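Long-range contacts in inactive glucansucrase (Lactobacillus reuteri, PDB 5JBD), which is an inactive member of the glucansucrase family, built round a glycoside hydrolase family 70 TIM-type barrel with added domains and a bound calcium ion: residues P31-N36 against T70-T74; Y55-P61 against W79-Y85; T348-L353 against N364-N368. All blocks are in the same frame, centred on the assembly; numbering follows the deposited sequence.

Interaction 1 of 3, residues P31-N36 against T70-T74; sequences PGTWEN and TWYKT
Trp71 lays its indole against the turn Pro31-Asn36, and the contact is best followed outward along that side chain. Its CB has two neighbours from the turn: Pro31 CB lies 4.0 Å from Trp71 CB, and the carboxylate oxygen Glu35 OE2 comes within 3.3 Å of the same Trp71 CB. From there CG stands anti to the carbonyl carbon (chi1 -71°), which carries the ring across the backbone of Gly32. The pyrrole half takes the first part of that glycine: Gly32 CA sits 3.8 Å from the centroid of the five-membered ring of Trp71, 18° off its normal, a CH-pi contact over the face. Further along, Gly32 C rests 3.5 Å from Trp71 CE2, and on this same face Gly32 O stands above the middle of the indole. At the far rim Thr33 CG2 lies 3.9 Å from Trp71 CZ2, while Asn36 OD1 reaches the benzene edge near the ring plane, 3.6 Å from Trp71 CZ3.

The extended chain of Glu35 runs alongside the indole, heading the other way, and Glu35 OE2 accepts from Gly32 N at 3.1 Å, on the anti side of the carboxylate. That bond and the 3-10 bond from Glu35 N to Gly32 O brace the peptide on which the ring lies. Around this, Trp71 also touches Tyr138 of helix 126-147, and Asn36 ND2 bonds Gln134 there. The chemistry implies an aromatic plate on a peptide surface, held largely by dispersion and a CH-pi contact, with oxygens of Gly32, Glu35 and Asn36 also against the indole.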
loop_
_atom_site.group_PDB
_atom_site.type_symbol
_atom_site.label_atom_id
_atom_site.label_comp_id
_atom_site.label_asym_id
_atom_site.label_seq_id
_atom_site.Cartn_x
_atom_site.Cartn_y
_atom_site.Cartn_z
ATOM N N PRO A 31 36.583 9.647 -46.452
ATOM C CA PRO A 31 36.005 9.997 -45.149
ATOM C C PRO A 31 35.246 11.339 -45.136
ATOM O O PRO A 31 35.603 12.262 -45.862
ATOM C CB PRO A 31 37.232 10.037 -44.209
ATOM C CG PRO A 31 38.367 9.441 -44.983
ATOM C CD PRO A 31 38.056 9.738 -46.420
ATOM N N GLY A 32 34.187 11.419 -44.326
ATOM C CA GLY A 32 33.350 12.620 -44.271
ATOM C C GLY A 32 32.118 12.489 -43.383
ATOM O O GLY A 32 31.982 11.523 -42.620
ATOM N N THR A 33 31.214 13.460 -43.526
ATOM C CA THR A 33 29.979 13.575 -42.718
ATOM C C THR A 33 29.023 12.397 -42.825
ATOM O O THR A 33 28.237 12.177 -41.921
ATOM C CB THR A 33 29.188 14.845 -43.086
ATOM O OG1 THR A 33 29.029 14.906 -44.511
ATOM C CG2 THR A 33 29.919 16.095 -42.598
ATOM N N TRP A 34 29.083 11.638 -43.920
ATOM C CA TRP A 34 28.296 10.391 -44.039
ATOM C C TRP A 34 28.540 9.391 -42.895
ATOM O O TRP A 34 27.680 8.558 -42.617
ATOM C CB TRP A 34 28.537 9.700 -45.395
ATOM C CG TRP A 34 29.903 9.154 -45.568
ATOM C CD1 TRP A 34 30.962 9.777 -46.151
ATOM C CD2 TRP A 34 30.370 7.863 -45.152
ATOM N NE1 TRP A 34 32.060 8.960 -46.122
ATOM C CE2 TRP A 34 31.727 7.779 -45.513
ATOM C CE3 TRP A 34 29.772 6.770 -44.502
ATOM C CZ2 TRP A 34 32.509 6.646 -45.252
ATOM C CZ3 TRP A 34 30.558 5.632 -44.235
ATOM C CH2 TRP A 34 31.908 5.586 -44.618
ATOM N N GLU A 35 29.703 9.489 -42.251
ATOM C CA GLU A 35 30.058 8.632 -41.111
ATOM C C GLU A 35 29.187 8.882 -39.862
ATOM O O GLU A 35 29.209 8.086 -38.920
ATOM C CB GLU A 35 31.562 8.759 -40.784
ATOM C CG GLU A 35 32.470 8.344 -41.946
ATOM C CD GLU A 35 33.952 8.378 -41.624
ATOM O OE1 GLU A 35 34.359 7.757 -40.623
ATOM O OE2 GLU A 35 34.709 8.997 -42.396
ATOM N N ASN A 36 28.392 9.953 -39.866
ATOM C CA ASN A 36 27.296 10.116 -38.883
ATOM C C ASN A 36 26.237 9.007 -38.947
ATOM O O ASN A 36 25.488 8.810 -37.994
ATOM C CB ASN A 36 26.591 11.457 -39.078
ATOM C CG ASN A 36 27.503 12.650 -38.859
ATOM O OD1 ASN A 36 28.630 12.529 -38.395
ATOM N ND2 ASN A 36 27.006 13.820 -39.211
ATOM N N THR A 70 39.511 15.438 -40.328
ATOM C CA THR A 70 39.951 14.073 -40.050
ATOM C C THR A 70 38.862 13.278 -39.301
ATOM O O THR A 70 38.353 13.730 -38.270
ATOM C CB THR A 70 41.248 14.110 -39.225
ATOM O OG1 THR A 70 42.226 14.893 -39.925
ATOM C CG2 THR A 70 41.797 12.701 -38.987
ATOM N N TRP A 71 38.514 12.102 -39.831
ATOM C CA TRP A 71 37.434 11.258 -39.308
ATOM C C TRP A 71 38.021 9.947 -38.838
ATOM O O TRP A 71 38.855 9.370 -39.524
ATOM C CB TRP A 71 36.378 10.997 -40.393
ATOM C CG TRP A 71 35.590 12.224 -40.703
ATOM C CD1 TRP A 71 35.982 13.255 -41.509
ATOM C CD2 TRP A 71 34.301 12.569 -40.207
ATOM N NE1 TRP A 71 35.014 14.227 -41.540
ATOM C CE2 TRP A 71 33.971 13.835 -40.742
ATOM C CE3 TRP A 71 33.386 11.940 -39.343
ATOM C CZ2 TRP A 71 32.766 14.475 -40.458
ATOM C CZ3 TRP A 71 32.200 12.577 -39.058
ATOM C CH2 TRP A 71 31.895 13.837 -39.613
ATOM N N TYR A 72 37.598 9.489 -37.667
ATOM C CA TYR A 72 38.035 8.205 -37.115
ATOM C C TYR A 72 36.849 7.273 -36.960
ATOM O O TYR A 72 35.802 7.664 -36.421
ATOM C CB TYR A 72 38.734 8.412 -35.779
ATOM C CG TYR A 72 40.016 9.215 -35.913
ATOM C CD1 TYR A 72 41.161 8.652 -36.481
ATOM C CD2 TYR A 72 40.080 10.532 -35.482
ATOM C CE1 TYR A 72 42.348 9.376 -36.607
ATOM C CE2 TYR A 72 41.255 11.269 -35.599
ATOM C CZ TYR A 72 42.386 10.688 -36.162
ATOM O OH TYR A 72 43.549 11.412 -36.276
ATOM N N LYS A 73 37.016 6.042 -37.427
ATOM C CA LYS A 73 36.026 4.995 -37.215
ATOM C C LYS A 73 35.837 4.723 -35.719
ATOM O O LYS A 73 36.795 4.743 -34.946
ATOM C CB LYS A 73 36.436 3.709 -37.938
ATOM C CG LYS A 73 36.246 3.775 -39.447
ATOM C CD LYS A 73 37.081 2.741 -40.198
ATOM C CE LYS A 73 38.309 3.373 -40.847
ATOM N NZ LYS A 73 39.125 2.371 -41.583
ATOM N N THR A 74 34.590 4.488 -35.323
ATOM C CA THR A 74 34.266 4.090 -33.959
ATOM C C THR A 74 34.679 2.652 -33.698
ATOM O O THR A 74 34.712 1.838 -34.623
ATOM C CB THR A 74 32.753 4.161 -33.702
ATOM O OG1 THR A 74 32.047 3.374 -34.678
ATOM C CG2 THR A 74 32.282 5.594 -33.764
#

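Interaction 2 of 3, residues Y55-P61 against W79-Y85; sequences YTDWYRP and WRPLLMY
Tyr59 and Tyr85 meet at the apolar centre of this contact. Tyr59 presents its edge to the face of Tyr85 in an offset edge-to-face pair, planes at 89° and centroids 5.2 Å apart. Tyr59 OH ends over the middle of the Tyr85 ring, and its own polar partner is the backbone oxygen of Asn36. Chi1 of 85° sets the Tyr59 ring between its backbone N and carbonyl carbon, where Leu82 CD2 packs 3.7 Å from Tyr59 CD1.

Two neighbouring tryptophans pack on the strand pair, Trp58 CE3 lying 4.1 Å from Trp79 CB. Pro81 lies over the face of Trp58, its CD 3.7 Å from the centroid of the six-membered ring of Trp58, a CH-pi contact. Trp79 does the same for the other segment: Arg60 CB stands over the face of its five-membered ring, while Trp58 O comes to the ring's edge.

Outward lies the polar ladder of a short antiparallel pair. Tyr59 and Arg80 are the hydrogen-bonded couple, with Tyr59 N 2.9 Å from Arg80 O and Arg80 N 2.8 Å from Tyr59 O. Leu82 N extends the series to Asp57 O at 3.0 Å and 171°, almost straight. Beyond it one water donates to Tyr55 O and Asp57 O and accepts from Leu83 N, joining the loop to the 3-10 turn 82-84. Leu83 CG also presses within 3.2 Å of Tyr55 O.

Arg80 bends at chi2; its NH1 bonds Trp79 O and its NE forms a salt bridge with Glu141. The two-stranded ribbon of 58-59 and 80-81 is thus fixed to helix 126-147, while helix 151-162 packs on Pro81 through Leu153 and Ile157 and on Trp58 through Ala154.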
loop_
_atom_site.group_PDB
_atom_site.type_symbol
_atom_site.label_atom_id
_atom_site.label_comp_id
_atom_site.label_asym_id
_atom_site.label_seq_id
_atom_site.Cartn_x
_atom_site.Cartn_y
_atom_site.Cartn_z
ATOM N N TYR A 55 14.637 9.502 -27.868
ATOM C CA TYR A 55 15.572 10.627 -27.994
ATOM C C TYR A 55 16.701 10.621 -26.967
ATOM O O TYR A 55 17.768 11.127 -27.248
ATOM C CB TYR A 55 14.857 11.983 -27.959
ATOM C CG TYR A 55 14.122 12.289 -29.235
ATOM C CD1 TYR A 55 14.821 12.611 -30.407
ATOM C CD2 TYR A 55 12.723 12.253 -29.283
ATOM C CE1 TYR A 55 14.150 12.880 -31.589
ATOM C CE2 TYR A 55 12.044 12.529 -30.462
ATOM C CZ TYR A 55 12.757 12.839 -31.605
ATOM O OH TYR A 55 12.091 13.092 -32.768
ATOM N N THR A 56 16.476 10.054 -25.791
ATOM C CA THR A 56 17.506 9.996 -24.746
ATOM C C THR A 56 18.397 8.750 -24.821
ATOM O O THR A 56 19.278 8.585 -23.989
ATOM C CB THR A 56 16.868 10.109 -23.333
ATOM O OG1 THR A 56 15.827 9.131 -23.187
ATOM C CG2 THR A 56 16.292 11.496 -23.149
ATOM N N ASP A 57 18.172 7.884 -25.809
ATOM C CA ASP A 57 19.029 6.722 -26.036
ATOM C C ASP A 57 20.247 7.087 -26.887
ATOM O O ASP A 57 20.395 8.212 -27.353
ATOM C CB ASP A 57 18.230 5.557 -26.666
ATOM C CG ASP A 57 17.576 4.650 -25.629
ATOM O OD1 ASP A 57 17.794 4.828 -24.407
ATOM O OD2 ASP A 57 16.800 3.769 -26.043
ATOM N N TRP A 58 21.125 6.105 -27.048
ATOM C CA TRP A 58 22.378 6.264 -27.708
ATOM C C TRP A 58 22.489 5.296 -28.891
ATOM O O TRP A 58 21.750 4.302 -28.989
ATOM C CB TRP A 58 23.497 6.003 -26.696
ATOM C CG TRP A 58 23.600 7.013 -25.577
ATOM C CD1 TRP A 58 22.602 7.427 -24.707
ATOM C CD2 TRP A 58 24.778 7.696 -25.166
ATOM N NE1 TRP A 58 23.091 8.345 -23.823
ATOM C CE2 TRP A 58 24.422 8.526 -24.074
ATOM C CE3 TRP A 58 26.100 7.699 -25.615
ATOM C CZ2 TRP A 58 25.336 9.334 -23.436
ATOM C CZ3 TRP A 58 27.013 8.504 -24.980
ATOM C CH2 TRP A 58 26.623 9.320 -23.897
ATOM N N TYR A 59 23.426 5.603 -29.788
ATOM C CA TYR A 59 23.764 4.728 -30.926
ATOM C C TYR A 59 25.253 4.803 -31.244
ATOM O O TYR A 59 25.978 5.657 -30.715
ATOM C CB TYR A 59 22.921 5.086 -32.153
ATOM C CG TYR A 59 23.470 6.218 -33.003
ATOM C CD1 TYR A 59 23.681 7.480 -32.474
ATOM C CD2 TYR A 59 23.778 6.020 -34.361
ATOM C CE1 TYR A 59 24.187 8.505 -33.254
ATOM C CE2 TYR A 59 24.260 7.051 -35.142
ATOM C CZ TYR A 59 24.468 8.293 -34.577
ATOM O OH TYR A 59 24.952 9.335 -35.338
ATOM N N ARG A 60 25.705 3.891 -32.099
ATOM C CA ARG A 60 27.091 3.872 -32.555
ATOM C C ARG A 60 27.138 4.407 -33.977
ATOM O O ARG A 60 26.704 3.712 -34.901
ATOM C CB ARG A 60 27.643 2.447 -32.514
ATOM C CG ARG A 60 29.099 2.339 -32.959
ATOM C CD ARG A 60 29.545 0.895 -33.072
ATOM N NE ARG A 60 30.838 0.777 -33.748
ATOM C CZ ARG A 60 31.433 -0.380 -34.033
ATOM N NH1 ARG A 60 30.856 -1.548 -33.714
ATOM N NH2 ARG A 60 32.612 -0.375 -34.656
ATOM N N PRO A 61 27.649 5.644 -34.170
ATOM C CA PRO A 61 27.849 6.098 -35.558
ATOM C C PRO A 61 29.006 5.352 -36.191
ATOM O O PRO A 61 29.801 4.732 -35.472
ATOM C CB PRO A 61 28.205 7.583 -35.405
ATOM C CG PRO A 61 28.823 7.679 -34.046
ATOM C CD PRO A 61 28.117 6.652 -33.198
ATOM N N TRP A 79 29.871 4.935 -28.373
ATOM C CA TRP A 79 28.491 5.294 -28.596
ATOM C C TRP A 79 28.299 6.787 -28.340
ATOM O O TRP A 79 29.079 7.406 -27.620
ATOM C CB TRP A 79 27.579 4.447 -27.713
ATOM C CG TRP A 79 27.534 3.008 -28.136
ATOM C CD1 TRP A 79 28.599 2.146 -28.251
ATOM C CD2 TRP A 79 26.380 2.259 -28.509
ATOM N NE1 TRP A 79 28.169 0.917 -28.671
ATOM C CE2 TRP A 79 26.815 0.958 -28.846
ATOM C CE3 TRP A 79 25.022 2.561 -28.612
ATOM C CZ2 TRP A 79 25.938 -0.036 -29.269
ATOM C CZ3 TRP A 79 24.159 1.580 -29.027
ATOM C CH2 TRP A 79 24.610 0.288 -29.336
ATOM N N ARG A 80 27.276 7.357 -28.967
ATOM C CA ARG A 80 26.938 8.758 -28.811
ATOM C C ARG A 80 25.444 8.917 -28.578
ATOM O O ARG A 80 24.651 8.091 -29.033
ATOM C CB ARG A 80 27.359 9.564 -30.050
ATOM C CG ARG A 80 28.850 9.585 -30.358
ATOM C CD ARG A 80 29.642 10.329 -29.296
ATOM N NE ARG A 80 31.074 10.389 -29.577
ATOM C CZ ARG A 80 31.987 9.497 -29.181
ATOM N NH1 ARG A 80 31.660 8.415 -28.475
ATOM N NH2 ARG A 80 33.259 9.686 -29.509
ATOM N N PRO A 81 25.050 9.980 -27.850
ATOM C CA PRO A 81 23.643 10.249 -27.620
ATOM C C PRO A 81 22.954 10.703 -28.901
ATOM O O PRO A 81 23.514 11.520 -29.668
ATOM C CB PRO A 81 23.671 11.372 -26.584
ATOM C CG PRO A 81 24.943 12.083 -26.854
ATOM C CD PRO A 81 25.910 11.013 -27.233
ATOM N N LEU A 82 21.758 10.169 -29.132
ATOM C CA LEU A 82 20.959 10.528 -30.305
ATOM C C LEU A 82 20.672 12.038 -30.374
ATOM O O LEU A 82 20.600 12.608 -31.473
ATOM C CB LEU A 82 19.671 9.698 -30.359
ATOM C CG LEU A 82 19.822 8.228 -30.792
ATOM C CD1 LEU A 82 18.618 7.378 -30.398
ATOM C CD2 LEU A 82 20.070 8.137 -32.288
ATOM N N LEU A 83 20.567 12.697 -29.212
ATOM C CA LEU A 83 20.280 14.142 -29.156
ATOM C C LEU A 83 21.367 15.065 -29.687
ATOM O O LEU A 83 21.121 16.265 -29.815
ATOM C CB LEU A 83 19.887 14.578 -27.729
ATOM C CG LEU A 83 18.421 14.306 -27.403
ATOM C CD1 LEU A 83 18.208 14.320 -25.891
ATOM C CD2 LEU A 83 17.485 15.276 -28.122
ATOM N N MET A 84 22.558 14.535 -29.971
ATOM C CA MET A 84 23.574 15.263 -30.753
ATOM C C MET A 84 23.234 15.363 -32.247
ATOM O O MET A 84 23.804 16.224 -32.941
ATOM C CB MET A 84 24.944 14.571 -30.651
ATOM C CG MET A 84 25.708 14.881 -29.390
ATOM S SD MET A 84 27.142 13.814 -29.249
ATOM C CE MET A 84 28.216 14.464 -30.531
ATOM N N TYR A 85 22.381 14.448 -32.732
ATOM C CA TYR A 85 22.076 14.288 -34.166
ATOM C C TYR A 85 20.609 14.480 -34.559
ATOM O O TYR A 85 20.347 14.888 -35.694
ATOM C CB TYR A 85 22.481 12.883 -34.629
ATOM C CG TYR A 85 23.952 12.564 -34.477
ATOM C CD1 TYR A 85 24.863 12.830 -35.497
ATOM C CD2 TYR A 85 24.429 11.962 -33.319
ATOM C CE1 TYR A 85 26.209 12.510 -35.354
ATOM C CE2 TYR A 85 25.776 11.642 -33.164
ATOM C CZ TYR A 85 26.660 11.914 -34.184
ATOM O OH TYR A 85 28.001 11.623 -34.038
HETATM O O HOH W 1 20.458 11.153 -26.513
#

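Interaction 3 of 3, residues T348-L353 against N364-N368; sequences TLENVL and NLITN
Helix 343-354 receives a knob from the short helix 364-367: Leu365 sits in the hole formed by Thr348, Leu349, Val352 and Leu353. The branches divide the work. Leu365 CD2 meets Leu349 CD2 at 3.7 Å, the two side chains crossing at about a right angle, and Leu365 CD1 turns to Val352 CG1 at 4.1 Å. Leu353 CD1 lies a little farther off, 4.4 Å from Leu365 CD1. Beside the hole, Val352 CG2 packs 3.7 Å from Asn364 CB, so that both methyls of the valine serve the interface.

Helix 343-354 follows strand 340-341 of the eight-stranded parallel barrel sheet, and the same Leu365 also touches Met503 and Leu511 on two strands of the antiparallel beta sheet; this knob therefore lies where a helix next to the barrel meets that sheet. Leu349 also packs on Gln449 and Ile452 of helix 446-455.

Thr348 is split between two kinds of contact by its torsion (chi1 -66°). CG2, anti to its own backbone N, approaches Asn364 O at 3.4 Å, and OG1 is directed to the end of the short helix, 2.7 Å from Asn368 O. Gly344 O is a second acceptor for that hydroxyl, so which carbonyl takes its proton is not settled. A water donates to Thr348 OG1 and accepts from Asn368 ND2, at 3.0 Å from the amide nitrogen.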
loop_
_atom_site.group_PDB
_atom_site.type_symbol
_atom_site.label_atom_id
_atom_site.label_comp_id
_atom_site.label_asym_id
_atom_site.label_seq_id
_atom_site.Cartn_x
_atom_site.Cartn_y
_atom_site.Cartn_z
ATOM N N THR A 348 -15.544 7.168 13.242
ATOM C CA THR A 348 -16.369 7.519 14.393
ATOM C C THR A 348 -15.518 7.750 15.648
ATOM O O THR A 348 -15.685 8.761 16.348
ATOM C CB THR A 348 -17.446 6.444 14.635
ATOM O OG1 THR A 348 -18.360 6.446 13.524
ATOM C CG2 THR A 348 -18.222 6.711 15.915
ATOM N N LEU A 349 -14.624 6.823 15.929
ATOM C CA LEU A 349 -13.700 6.984 17.050
ATOM C C LEU A 349 -12.936 8.311 16.947
ATOM O O LEU A 349 -12.864 9.053 17.927
ATOM C CB LEU A 349 -12.718 5.822 17.120
ATOM C CG LEU A 349 -13.297 4.482 17.587
ATOM C CD1 LEU A 349 -12.338 3.342 17.266
ATOM C CD2 LEU A 349 -13.616 4.488 19.078
ATOM N N GLU A 350 -12.404 8.618 15.763
ATOM C CA GLU A 350 -11.650 9.870 15.568
ATOM C C GLU A 350 -12.530 11.127 15.632
ATOM O O GLU A 350 -12.127 12.138 16.244
ATOM C CB GLU A 350 -10.824 9.838 14.272
ATOM C CG GLU A 350 -9.740 8.750 14.281
ATOM C CD GLU A 350 -8.406 9.163 13.658
ATOM O OE1 GLU A 350 -8.404 9.934 12.674
ATOM O OE2 GLU A 350 -7.355 8.672 14.144
ATOM N N ASN A 351 -13.727 11.071 15.033
ATOM C CA ASN A 351 -14.599 12.234 15.023
ATOM C C ASN A 351 -15.209 12.498 16.405
ATOM O O ASN A 351 -15.488 13.644 16.732
ATOM C CB ASN A 351 -15.744 12.130 13.983
ATOM C CG ASN A 351 -15.265 12.050 12.531
ATOM O OD1 ASN A 351 -16.020 11.666 11.600
ATOM N ND2 ASN A 351 -14.049 12.422 12.321
ATOM N N VAL A 352 -15.417 11.454 17.211
ATOM C CA VAL A 352 -16.063 11.596 18.531
ATOM C C VAL A 352 -15.055 11.869 19.640
ATOM O O VAL A 352 -15.288 12.736 20.485
ATOM C CB VAL A 352 -16.901 10.353 18.895
ATOM C CG1 VAL A 352 -17.426 10.395 20.326
ATOM C CG2 VAL A 352 -18.066 10.202 17.932
ATOM N N LEU A 353 -13.955 11.122 19.641
ATOM C CA LEU A 353 -12.972 11.157 20.719
ATOM C C LEU A 353 -11.650 11.850 20.380
ATOM O O LEU A 353 -10.999 12.390 21.264
ATOM C CB LEU A 353 -12.678 9.725 21.185
ATOM C CG LEU A 353 -13.854 8.941 21.776
ATOM C CD1 LEU A 353 -13.496 7.478 21.981
ATOM C CD2 LEU A 353 -14.314 9.561 23.081
ATOM N N ASN A 364 -22.664 8.597 18.800
ATOM C CA ASN A 364 -22.200 8.044 17.522
ATOM C C ASN A 364 -21.421 6.730 17.681
ATOM O O ASN A 364 -21.442 5.912 16.782
ATOM C CB ASN A 364 -21.357 9.055 16.739
ATOM C CG ASN A 364 -22.179 10.190 16.150
ATOM O OD1 ASN A 364 -23.304 10.448 16.564
ATOM N ND2 ASN A 364 -21.595 10.896 15.187
ATOM N N LEU A 365 -20.763 6.516 18.814
ATOM C CA LEU A 365 -20.091 5.228 19.091
ATOM C C LEU A 365 -21.056 4.025 19.119
ATOM O O LEU A 365 -20.649 2.884 18.895
ATOM C CB LEU A 365 -19.328 5.295 20.417
ATOM C CG LEU A 365 -18.187 6.321 20.498
ATOM C CD1 LEU A 365 -17.783 6.606 21.929
ATOM C CD2 LEU A 365 -16.990 5.853 19.689
ATOM N N ILE A 366 -22.330 4.293 19.397
ATOM C CA ILE A 366 -23.346 3.273 19.467
ATOM C C ILE A 366 -23.813 2.881 18.068
ATOM O O ILE A 366 -23.953 1.693 17.770
ATOM C CB ILE A 366 -24.574 3.752 20.295
ATOM C CG1 ILE A 366 -24.154 4.154 21.713
ATOM C CG2 ILE A 366 -25.625 2.644 20.371
ATOM C CD1 ILE A 366 -25.214 4.873 22.530
ATOM N N THR A 367 -24.036 3.882 17.218
ATOM C CA THR A 367 -24.731 3.688 15.945
ATOM C C THR A 367 -23.863 3.712 14.671
ATOM O O THR A 367 -24.247 3.117 13.665
ATOM C CB THR A 367 -25.783 4.789 15.767
ATOM O OG1 THR A 367 -25.142 6.064 15.839
ATOM C CG2 THR A 367 -26.832 4.720 16.870
ATOM N N ASN A 368 -22.718 4.405 14.698
ATOM C CA ASN A 368 -21.988 4.725 13.450
ATOM C C ASN A 368 -20.818 3.761 13.227
ATOM O O ASN A 368 -19.638 4.114 13.319
ATOM C CB ASN A 368 -21.601 6.209 13.426
ATOM C CG ASN A 368 -22.826 7.131 13.392
ATOM O OD1 ASN A 368 -23.976 6.676 13.395
ATOM N ND2 ASN A 368 -22.584 8.429 13.342
HETATM O O HOH W 2 -19.609 8.619 13.009
#

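From the N terminus the chain first lays down the turn 31-36, then the strand segment 55-61; residues 70-74 return to the turn and close interaction 1, and only then does 79-85 return to close interaction 2. The two loops therefore cross. They also touch: Asn36 O and Tyr59 OH stand 2.8 Å apart and Thr74 OG1 lies 2.7 Å from Pro61 O, both probable hydrogen bonds, which join the two contacts directly; both also touch helix 126-147. Interaction 3 comes later, in series, closing a short local loop between two helices. Its centre is about 62 Å from that of interaction 2, on the opposite side of the chain's centre.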